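Local coordinates for succinate--CoA ligase subunit alpha (Campylobacter jejuni, PDB 6MEL), which forms the alpha subunit of a two-subunit CoA ligase, combining a Rossmann-like CoA-binding domain with a CoA-ligase domain and assembling with a beta subunit, at residues 118-123 / 180-186; 124-130 / 172-178; 233-237 / 259-263; 148-152 / 191-195. The contacts are given in a common frame with arbitrary orientation. Residue numbers count along the deposited sequence, not the author numbering.

In the fold
Strand 118-120, an outermost strand of the N-terminal Rossmann-like sheet, opens interaction 1; strand 126-129 follows at once and opens interaction 2, and strand 148-152 then opens interaction 4. The chain returns through 172-178, closing interaction 2, and through 180-186, closing interaction 1, so the former lies wholly within the span of the latter. Helix 188-197 closes interaction 4, which therefore crosses both. Interactions 2, 3 and 4 all reach the second sheet, where strands 172-177 and 148-152 are neighbours, whereas interaction 1 ties the first sheet to the loop leaving the second. Interaction 3 follows in series, closing a shorter loop, and packs helix 259-268 on strand 230-235 of the same second sheet.

Interaction 1: 118-123 / 180-186; sequences KIIGPN and GDPIIGL
L186 N donates to I119 O at 2.8 Å, G180 N to N123 O at 3.0 Å, and N123 ND2 to D181 OD1 at 3.0 Å; N123 takes chi1 t, D181 m. A weak bond runs from G185 N to G121 O (3.1 Å). The segments run antiparallel, with CA pairs I119-G185 at 4.6 Å and N123-G180 at 5.6 Å. Water 1 accepts from G121 N (3.0 Å) and lies 2.7 Å from L186 O. Strand 118-120 is an outermost strand of the Rossmann-like CoA-binding sheet; loop 180-186, from the second sheet, runs along the end of this strand and the turn that follows it. In that turn the chain passes through G121 (phi/psi 113/-160), a cis peptide before P122 and N123 (60/57). G185 CA sits 3.3 Å from I119 O, where a beta carbon would clash. Farther out, L186 (m,t) sets CD1 4.1 Å from I120 CG1 and 4.0 Å from K118 CB, and P122 CD lies 4.4 Å from I184 CG2. I183 packs on F114 of the beta subunit.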
loop_
_atom_site.group_PDB
_atom_site.type_symbol
_atom_site.label_atom_id
_atom_site.label_comp_id
_atom_site.label_asym_id
_atom_site.label_seq_id
_atom_site.Cartn_x
_atom_site.Cartn_y
_atom_site.Cartn_z
ATOM N N LYS A 118 17.921 -2.869 13.405
ATOM C CA LYS A 118 17.306 -1.980 12.443
ATOM C C LYS A 118 16.820 -2.781 11.253
ATOM O O LYS A 118 17.396 -3.823 10.909
ATOM C CB LYS A 118 18.346 -0.960 11.992
ATOM C CG LYS A 118 18.978 -0.133 13.109
ATOM C CD LYS A 118 20.320 0.399 12.560
ATOM C CE LYS A 118 20.711 1.785 13.008
ATOM N NZ LYS A 118 21.562 1.713 14.211
ATOM N N ILE A 119 15.795 -2.261 10.595
ATOM C CA ILE A 119 15.215 -2.884 9.409
ATOM C C ILE A 119 15.281 -1.898 8.245
ATOM O O ILE A 119 15.083 -0.684 8.414
ATOM C CB ILE A 119 13.752 -3.277 9.701
ATOM C CG1 ILE A 119 13.619 -4.357 10.773
ATOM C CG2 ILE A 119 13.022 -3.670 8.427
ATOM C CD1 ILE A 119 12.271 -4.357 11.459
ATOM N N ILE A 120 15.529 -2.436 7.055
ATOM C CA ILE A 120 15.332 -1.744 5.791
ATOM C C ILE A 120 14.292 -2.536 5.017
ATOM O O ILE A 120 14.488 -3.689 4.711
ATOM C CB ILE A 120 16.647 -1.612 5.005
ATOM C CG1 ILE A 120 17.635 -0.704 5.748
ATOM C CG2 ILE A 120 16.413 -1.150 3.587
ATOM C CD1 ILE A 120 19.045 -0.737 5.183
ATOM N N GLY A 121 13.166 -1.888 4.763
ATOM C CA GLY A 121 12.033 -2.510 4.097
ATOM C C GLY A 121 10.866 -2.631 5.071
ATOM O O GLY A 121 10.787 -1.880 6.058
ATOM N N PRO A 122 9.885 -3.512 4.832
ATOM C CA PRO A 122 9.875 -4.457 3.737
ATOM C C PRO A 122 9.407 -3.823 2.432
ATOM O O PRO A 122 9.230 -2.614 2.377
ATOM C CB PRO A 122 8.885 -5.518 4.242
ATOM C CG PRO A 122 7.870 -4.725 5.018
ATOM C CD PRO A 122 8.685 -3.639 5.693
ATOM N N ASN A 123 9.240 -4.650 1.393
ATOM C CA ASN A 123 8.729 -4.208 0.081
ATOM C C ASN A 123 9.676 -3.139 -0.486
ATOM O O ASN A 123 9.282 -1.984 -0.781
ATOM C CB ASN A 123 7.302 -3.644 0.161
ATOM C CG ASN A 123 6.712 -3.388 -1.208
ATOM O OD1 ASN A 123 7.292 -3.813 -2.199
ATOM N ND2 ASN A 123 5.591 -2.679 -1.275
ATOM N N GLY A 180 7.812 0.391 0.400
ATOM C CA GLY A 180 6.529 0.941 -0.036
ATOM C C GLY A 180 5.344 0.530 0.844
ATOM O O GLY A 180 4.196 0.724 0.459
ATOM N N ASP A 181 5.619 -0.056 2.008
ATOM C CA ASP A 181 4.567 -0.549 2.901
ATOM C C ASP A 181 4.213 0.520 3.941
ATOM O O ASP A 181 4.917 1.520 4.137
ATOM C CB ASP A 181 4.994 -1.861 3.556
ATOM C CG ASP A 181 4.871 -3.067 2.643
ATOM O OD1 ASP A 181 4.416 -2.897 1.495
ATOM O OD2 ASP A 181 5.204 -4.196 3.112
ATOM N N PRO A 182 3.070 0.371 4.622
ATOM C CA PRO A 182 2.635 1.358 5.598
ATOM C C PRO A 182 3.508 1.393 6.856
ATOM O O PRO A 182 3.679 2.449 7.453
ATOM C CB PRO A 182 1.200 0.928 5.969
ATOM C CG PRO A 182 0.820 -0.206 5.030
ATOM C CD PRO A 182 2.105 -0.717 4.440
ATOM N N ILE A 183 4.039 0.239 7.239
ATOM C CA ILE A 183 5.084 0.186 8.283
ATOM C C ILE A 183 6.405 -0.275 7.646
ATOM O O ILE A 183 6.449 -1.351 7.050
ATOM C CB ILE A 183 4.679 -0.766 9.408
ATOM C CG1 ILE A 183 3.352 -0.398 10.066
ATOM C CG2 ILE A 183 5.796 -0.906 10.430
ATOM C CD1 ILE A 183 2.921 -1.435 11.110
ATOM N N ILE A 184 7.456 0.529 7.822
ATOM C CA ILE A 184 8.767 0.250 7.339
ATOM C C ILE A 184 9.734 0.486 8.488
ATOM O O ILE A 184 9.322 0.786 9.597
ATOM C CB ILE A 184 9.095 1.123 6.110
ATOM C CG1 ILE A 184 8.916 2.614 6.398
ATOM C CG2 ILE A 184 8.276 0.693 4.887
ATOM C CD1 ILE A 184 9.536 3.504 5.352
ATOM N N GLY A 185 11.021 0.293 8.219
ATOM C CA GLY A 185 12.032 0.427 9.229
ATOM C C GLY A 185 12.687 1.790 9.186
ATOM O O GLY A 185 12.012 2.825 9.357
ATOM N N LEU A 186 14.004 1.798 8.992
ATOM C CA LEU A 186 14.732 3.038 8.845
ATOM C C LEU A 186 14.088 3.874 7.723
ATOM O O LEU A 186 13.705 3.357 6.654
ATOM C CB LEU A 186 16.191 2.745 8.494
ATOM C CG LEU A 186 17.027 2.017 9.537
ATOM C CD1 LEU A 186 18.406 1.710 8.986
ATOM C CD2 LEU A 186 17.143 2.809 10.824
HETATM O O HOH W 1 12.879 0.862 5.881
#

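Interaction 2: 124-130 / 172-178; sequences CPGIITS and ISTAVGI
This is a buried antiparallel strand pairing near one edge of the second sheet of the subunit, between strand 126-129 and strand 174-177, whose axes lie 4.7 Å apart at 177°. I128 and A175 form the hydrogen-bonded pair, CA atoms 5.4 Å apart, with I128 N to A175 O at 2.9 Å and A175 N to I128 O at 2.8 Å. On the two sides of it lie the non-hydrogen-bonded pairs I127-V176 (CA-CA 4.5 Å) and T129-T174 (4.3 Å); beyond the first, G177 N donates to G126 O at 2.8 Å. I127, V176, T129 and T174 share one face. There I127 (t,t) brings CD1 to 3.9 Å from V176 CG2, and the threonines, both chi1 m, hydrogen-bond OG1 to OG1 at 2.8 Å; T129 OG1 also bonds V5 O and T174 OG1 the amide of I3. On the opposite face I128 CG2 meets A175 CB at 3.9 Å. Past the strand, S130 (chi1 m) donates OG to I172 O at 2.7 Å and N to S173 O at 3.3 Å, where the chain turns a corner. At the other end a beta carbon on G177 would clash with P125 CD. Strand 126-129 also pairs with 133-136, so the arrangement is that of an antiparallel extension added to the parallel core of an alpha/beta domain.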
loop_
_atom_site.group_PDB
_atom_site.type_symbol
_atom_site.label_atom_id
_atom_site.label_comp_id
_atom_site.label_asym_id
_atom_site.label_seq_id
_atom_site.Cartn_x
_atom_site.Cartn_y
_atom_site.Cartn_z
ATOM N N CYS A 124 10.949 -3.517 -0.616
ATOM C CA CYS A 124 11.974 -2.597 -1.043
ATOM C C CYS A 124 13.007 -3.351 -1.868
ATOM O O CYS A 124 13.105 -4.591 -1.822
ATOM C CB CYS A 124 12.639 -1.897 0.141
ATOM S SG CYS A 124 13.875 -2.886 1.032
ATOM N N PRO A 125 13.832 -2.619 -2.636
ATOM C CA PRO A 125 14.875 -3.279 -3.424
ATOM C C PRO A 125 16.184 -3.486 -2.656
ATOM O O PRO A 125 17.061 -4.160 -3.186
ATOM C CB PRO A 125 15.033 -2.310 -4.599
ATOM C CG PRO A 125 14.800 -0.963 -3.936
ATOM C CD PRO A 125 13.631 -1.216 -3.018
ATOM N N GLY A 126 16.291 -2.940 -1.437
ATOM C CA GLY A 126 17.459 -3.130 -0.597
ATOM C C GLY A 126 18.386 -1.937 -0.532
ATOM O O GLY A 126 17.959 -0.793 -0.614
ATOM N N ILE A 127 19.672 -2.212 -0.328
ATOM C CA ILE A 127 20.658 -1.150 -0.108
ATOM C C ILE A 127 21.873 -1.445 -0.984
ATOM O O ILE A 127 22.215 -2.606 -1.203
ATOM C CB ILE A 127 21.026 -0.994 1.383
ATOM C CG1 ILE A 127 22.080 0.088 1.623
ATOM C CG2 ILE A 127 21.479 -2.312 1.985
ATOM C CD1 ILE A 127 22.262 0.435 3.095
ATOM N N ILE A 128 22.497 -0.385 -1.515
ATOM C CA ILE A 128 23.671 -0.560 -2.351
ATOM C C ILE A 128 24.661 0.537 -2.012
ATOM O O ILE A 128 24.289 1.717 -1.942
ATOM C CB ILE A 128 23.338 -0.592 -3.867
ATOM C CG1 ILE A 128 24.609 -0.741 -4.710
ATOM C CG2 ILE A 128 22.548 0.637 -4.326
ATOM C CD1 ILE A 128 24.388 -1.224 -6.108
ATOM N N THR A 129 25.920 0.127 -1.848
ATOM C CA THR A 129 27.051 1.043 -1.788
ATOM C C THR A 129 27.839 0.862 -3.093
ATOM O O THR A 129 28.440 -0.187 -3.312
ATOM C CB THR A 129 27.894 0.847 -0.530
ATOM O OG1 THR A 129 27.110 1.299 0.570
ATOM C CG2 THR A 129 29.214 1.616 -0.561
ATOM N N SER A 130 27.779 1.887 -3.947
ATOM C CA SER A 130 28.229 1.875 -5.336
ATOM C C SER A 130 29.631 1.255 -5.441
ATOM O O SER A 130 30.514 1.613 -4.700
ATOM C CB SER A 130 28.220 3.261 -5.903
ATOM O OG SER A 130 26.952 3.847 -5.786
ATOM N N ILE A 172 26.603 8.036 -6.873
ATOM C CA ILE A 172 25.891 7.673 -5.695
ATOM C C ILE A 172 26.881 7.146 -4.670
ATOM O O ILE A 172 27.730 6.320 -4.992
ATOM C CB ILE A 172 24.818 6.613 -5.992
ATOM C CG1 ILE A 172 23.818 7.082 -7.058
ATOM C CG2 ILE A 172 24.150 6.199 -4.696
ATOM C CD1 ILE A 172 23.171 8.430 -6.790
ATOM N N SER A 173 26.709 7.577 -3.421
ATOM C CA SER A 173 27.522 7.032 -2.345
ATOM C C SER A 173 26.896 5.705 -1.906
ATOM O O SER A 173 27.402 4.623 -2.226
ATOM C CB SER A 173 27.697 8.026 -1.212
ATOM O OG SER A 173 26.459 8.601 -0.807
ATOM N N THR A 174 25.754 5.807 -1.231
ATOM C CA THR A 174 24.920 4.680 -0.894
ATOM C C THR A 174 23.481 5.053 -1.254
ATOM O O THR A 174 23.046 6.224 -1.022
ATOM C CB THR A 174 25.039 4.347 0.603
ATOM O OG1 THR A 174 26.363 3.929 0.948
ATOM C CG2 THR A 174 24.137 3.204 1.024
ATOM N N ALA A 175 22.739 4.086 -1.796
ATOM C CA ALA A 175 21.300 4.250 -2.026
ATOM C C ALA A 175 20.550 3.233 -1.158
ATOM O O ALA A 175 20.916 2.044 -1.152
ATOM C CB ALA A 175 20.956 4.048 -3.472
ATOM N N VAL A 176 19.495 3.699 -0.483
ATOM C CA VAL A 176 18.692 2.862 0.373
ATOM C C VAL A 176 17.238 2.903 -0.104
ATOM O O VAL A 176 16.604 3.962 -0.157
ATOM C CB VAL A 176 18.792 3.317 1.826
ATOM C CG1 VAL A 176 18.141 2.297 2.736
ATOM C CG2 VAL A 176 20.222 3.586 2.216
ATOM N N GLY A 177 16.692 1.747 -0.439
ATOM C CA GLY A 177 15.252 1.646 -0.658
ATOM C C GLY A 177 14.574 1.348 0.678
ATOM O O GLY A 177 14.820 0.302 1.211
ATOM N N ILE A 178 13.751 2.274 1.207
ATOM C CA ILE A 178 13.181 2.131 2.531
ATOM C C ILE A 178 11.834 1.387 2.550
ATOM O O ILE A 178 11.378 1.063 3.642
ATOM C CB ILE A 178 13.070 3.481 3.241
ATOM C CG1 ILE A 178 12.138 4.452 2.514
ATOM C CG2 ILE A 178 14.466 4.050 3.502
ATOM C CD1 ILE A 178 11.907 5.718 3.269
HETATM O O HOH W 2 29.983 4.338 -2.925
#

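Interaction 3: 233-237 / 259-263; sequences FIAGA and AAAKK
Strand 230-235 and helix 259-268 are the first two elements of a beta-alpha-beta unit completed by strand 272-273, and here the end of the strand meets the first turn of the helix. The short axes run nearly antiparallel, at 167° and 8.4 Å, as expected when a helix returns across the sheet. Apolar packing centres on I234, an extended residue with an m,m side chain directed at the helix. Its CG2 lies 4.0 Å from both CA and CB of A259 and 3.9 Å from K262 CD, while I234 CG1 lies 3.9 Å from K263 CG. The lysines thus contribute aliphatic carbons here, and their charged ends are engaged elsewhere: K262 NZ in a salt bridge with E215 and K263 NZ in one with D275. After the strand, G236 (phi/psi 109/16) has a conformation in which a beta carbon would jam against the carbonyl of A235, and the chain bends so that A259 CB comes 3.7 Å from G236 C and 3.5 Å from A237 N. G236 N hydrogen-bonds D274 of the beta subunit, placing this turn at the subunit interface. No direct hydrogen bond joins the two segments; polar contact is made through water 3, which donates to G236 O at 2.8 Å and accepts from A259 N at 3.0 Å.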
loop_
_atom_site.group_PDB
_atom_site.type_symbol
_atom_site.label_atom_id
_atom_site.label_comp_id
_atom_site.label_asym_id
_atom_site.label_seq_id
_atom_site.Cartn_x
_atom_site.Cartn_y
_atom_site.Cartn_z
ATOM N N PHE A 233 11.809 14.468 -4.519
ATOM C CA PHE A 233 10.741 14.223 -5.464
ATOM C C PHE A 233 9.709 13.340 -4.749
ATOM O O PHE A 233 10.069 12.301 -4.222
ATOM C CB PHE A 233 11.213 13.538 -6.756
ATOM C CG PHE A 233 10.053 13.171 -7.662
ATOM C CD1 PHE A 233 9.396 14.142 -8.405
ATOM C CD2 PHE A 233 9.518 11.902 -7.668
ATOM C CE1 PHE A 233 8.283 13.835 -9.174
ATOM C CE2 PHE A 233 8.396 11.595 -8.422
ATOM C CZ PHE A 233 7.773 12.566 -9.166
ATOM N N ILE A 234 8.447 13.763 -4.766
ATOM C CA ILE A 234 7.366 13.087 -4.118
ATOM C C ILE A 234 6.411 12.634 -5.212
ATOM O O ILE A 234 5.740 13.444 -5.778
ATOM C CB ILE A 234 6.617 13.977 -3.095
ATOM C CG1 ILE A 234 7.557 14.648 -2.088
ATOM C CG2 ILE A 234 5.545 13.147 -2.379
ATOM C CD1 ILE A 234 8.450 13.680 -1.302
ATOM N N ALA A 235 6.328 11.321 -5.444
ATOM C CA ALA A 235 5.447 10.788 -6.494
ATOM C C ALA A 235 3.979 10.802 -6.050
ATOM O O ALA A 235 3.663 10.583 -4.885
ATOM C CB ALA A 235 5.883 9.384 -6.783
ATOM N N GLY A 236 3.069 10.993 -7.004
ATOM C CA GLY A 236 1.628 10.832 -6.737
ATOM C C GLY A 236 0.824 12.131 -6.728
ATOM O O GLY A 236 -0.294 12.127 -6.263
ATOM N N ALA A 237 1.373 13.226 -7.254
ATOM C CA ALA A 237 0.635 14.503 -7.377
ATOM C C ALA A 237 -0.708 14.285 -8.059
ATOM O O ALA A 237 -1.621 14.961 -7.762
ATOM C CB ALA A 237 1.430 15.522 -8.195
ATOM N N ALA A 259 0.578 14.255 -2.123
ATOM C CA ALA A 259 1.898 14.670 -2.600
ATOM C C ALA A 259 2.054 16.189 -2.424
ATOM O O ALA A 259 3.142 16.660 -2.088
ATOM C CB ALA A 259 2.096 14.263 -4.034
ATOM N N ALA A 260 0.997 16.959 -2.714
ATOM C CA ALA A 260 1.076 18.448 -2.627
ATOM C C ALA A 260 1.450 18.865 -1.195
ATOM O O ALA A 260 2.272 19.746 -1.029
ATOM C CB ALA A 260 -0.233 19.121 -3.052
ATOM N N ALA A 261 0.826 18.237 -0.175
ATOM C CA ALA A 261 1.079 18.585 1.225
ATOM C C ALA A 261 2.536 18.311 1.599
ATOM O O ALA A 261 3.148 19.073 2.321
ATOM C CB ALA A 261 0.139 17.860 2.162
ATOM N N LYS A 262 3.098 17.214 1.091
ATOM C CA LYS A 262 4.456 16.868 1.409
ATOM C C LYS A 262 5.411 17.851 0.719
ATOM O O LYS A 262 6.394 18.318 1.306
ATOM C CB LYS A 262 4.749 15.432 0.943
ATOM C CG LYS A 262 3.960 14.410 1.727
ATOM C CD LYS A 262 4.082 12.977 1.270
ATOM C CE LYS A 262 3.186 12.113 2.133
ATOM N NZ LYS A 262 3.647 10.720 2.132
ATOM N N LYS A 263 5.177 18.084 -0.572
ATOM C CA LYS A 263 6.047 19.011 -1.378
ATOM C C LYS A 263 6.062 20.427 -0.783
ATOM O O LYS A 263 7.121 21.095 -0.700
ATOM C CB LYS A 263 5.512 19.059 -2.803
ATOM C CG LYS A 263 5.790 17.785 -3.585
ATOM C CD LYS A 263 5.110 17.760 -4.932
ATOM C CE LYS A 263 5.620 18.844 -5.855
ATOM N NZ LYS A 263 4.956 18.763 -7.179
HETATM O O HOH W 3 -1.481 13.338 -4.069
#

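Interaction 4: 148-152 / 191-195; sequences VGLIS and LLSEF
In the alpha/beta sheet of the CoA-ligase domain, strand 172-177, helix 188-197 and strand 203-209 form a beta-alpha-beta crossover that spans strand 148-152, which lies between the two parallel strands; interaction 4 is the packing of this helix on the strand it bridges. The axes are nearly antiparallel (173°) and 9.7 Å apart, with CA pairs G149-F195 at 6.8 Å and I151-L191 at 7.4 Å. I151, in the m,t rotamer, points at the helix between the side chains of L191, L192 and F195. Its CD1 lies 3.8 Å from L191 CB and 3.9 Å from L192 CG, both leucines being m,t; L192 leaves its CA sideways, but its end comes nearer the strand. These three helix residues stand within one turn, which the backbone bond from F195 N to L191 O (3.0 Å) holds. L150 points the other way, toward T158 and A162 of helix 156-167, so the strand is covered by helices on both faces. F195 has chi1 -80° and chi2 -55°, which lays its ring against the backbone at G149, where a beta carbon would fall 2.7 Å from CE1. The I151 CG1 atom approaches the ring edge, 3.7 Å from F195 CE2, while over the ring face G149 CA makes a CH-pi contact, 3.9 Å from the F195 ring centroid and 24° off its normal.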
loop_
_atom_site.group_PDB
_atom_site.type_symbol
_atom_site.label_atom_id
_atom_site.label_comp_id
_atom_site.label_asym_id
_atom_site.label_seq_id
_atom_site.Cartn_x
_atom_site.Cartn_y
_atom_site.Cartn_z
ATOM N N VAL A 148 26.552 11.554 -4.009
ATOM C CA VAL A 148 25.094 11.751 -3.776
ATOM C C VAL A 148 24.484 10.534 -3.065
ATOM O O VAL A 148 24.536 9.437 -3.551
ATOM C CB VAL A 148 24.350 12.098 -5.074
ATOM C CG1 VAL A 148 22.886 12.383 -4.801
ATOM C CG2 VAL A 148 24.994 13.302 -5.759
ATOM N N GLY A 149 23.908 10.771 -1.887
ATOM C CA GLY A 149 23.131 9.775 -1.159
ATOM C C GLY A 149 21.714 9.726 -1.711
ATOM O O GLY A 149 21.218 10.748 -2.264
ATOM N N LEU A 150 21.065 8.570 -1.569
ATOM C CA LEU A 150 19.699 8.350 -2.120
ATOM C C LEU A 150 18.855 7.605 -1.069
ATOM O O LEU A 150 19.291 6.578 -0.577
ATOM C CB LEU A 150 19.948 7.496 -3.356
ATOM C CG LEU A 150 18.924 7.422 -4.465
ATOM C CD1 LEU A 150 18.008 8.622 -4.541
ATOM C CD2 LEU A 150 19.655 7.191 -5.788
ATOM N N ILE A 151 17.665 8.114 -0.750
ATOM C CA ILE A 151 16.715 7.443 0.112
ATOM C C ILE A 151 15.396 7.389 -0.637
ATOM O O ILE A 151 14.937 8.426 -1.046
ATOM C CB ILE A 151 16.527 8.186 1.446
ATOM C CG1 ILE A 151 17.850 8.496 2.147
ATOM C CG2 ILE A 151 15.586 7.414 2.368
ATOM C CD1 ILE A 151 17.739 9.652 3.111
ATOM N N SER A 152 14.817 6.191 -0.819
ATOM C CA SER A 152 13.641 6.059 -1.702
ATOM C C SER A 152 12.648 5.001 -1.197
ATOM O O SER A 152 13.033 3.879 -0.870
ATOM C CB SER A 152 14.090 5.754 -3.090
ATOM O OG SER A 152 13.000 5.613 -3.979
ATOM N N LEU A 191 18.330 7.961 8.135
ATOM C CA LEU A 191 19.272 7.857 7.052
ATOM C C LEU A 191 19.863 9.225 6.697
ATOM O O LEU A 191 21.042 9.321 6.343
ATOM C CB LEU A 191 18.591 7.189 5.858
ATOM C CG LEU A 191 18.220 5.728 6.107
ATOM C CD1 LEU A 191 17.469 5.147 4.928
ATOM C CD2 LEU A 191 19.460 4.909 6.365
ATOM N N LEU A 192 19.068 10.289 6.782
ATOM C CA LEU A 192 19.619 11.650 6.571
ATOM C C LEU A 192 20.703 11.941 7.622
ATOM O O LEU A 192 21.759 12.482 7.270
ATOM C CB LEU A 192 18.516 12.703 6.624
ATOM C CG LEU A 192 17.567 12.770 5.441
ATOM C CD1 LEU A 192 16.314 13.522 5.815
ATOM C CD2 LEU A 192 18.209 13.439 4.241
ATOM N N SER A 193 20.490 11.518 8.880
ATOM C CA SER A 193 21.532 11.681 9.924
ATOM C C SER A 193 22.800 10.901 9.584
ATOM O O SER A 193 23.882 11.399 9.815
ATOM C CB SER A 193 21.064 11.269 11.292
ATOM O OG SER A 193 19.885 11.972 11.608
ATOM N N GLU A 194 22.669 9.650 9.120
ATOM C CA GLU A 194 23.848 8.883 8.677
ATOM C C GLU A 194 24.598 9.636 7.571
ATOM O O GLU A 194 25.820 9.691 7.601
ATOM C CB GLU A 194 23.458 7.495 8.174
ATOM C CG GLU A 194 23.047 6.575 9.301
ATOM C CD GLU A 194 24.205 5.985 10.097
ATOM O OE1 GLU A 194 25.382 6.009 9.628
ATOM O OE2 GLU A 194 23.915 5.464 11.150
ATOM N N PHE A 195 23.867 10.154 6.583
ATOM C CA PHE A 195 24.477 10.821 5.413
ATOM C C PHE A 195 25.166 12.135 5.835
ATOM O O PHE A 195 26.185 12.515 5.288
ATOM C CB PHE A 195 23.459 11.074 4.298
ATOM C CG PHE A 195 23.143 9.878 3.427
ATOM C CD1 PHE A 195 24.155 9.180 2.782
ATOM C CD2 PHE A 195 21.849 9.443 3.255
ATOM C CE1 PHE A 195 23.869 8.087 1.983
ATOM C CE2 PHE A 195 21.565 8.353 2.444
ATOM C CZ PHE A 195 22.572 7.668 1.827
#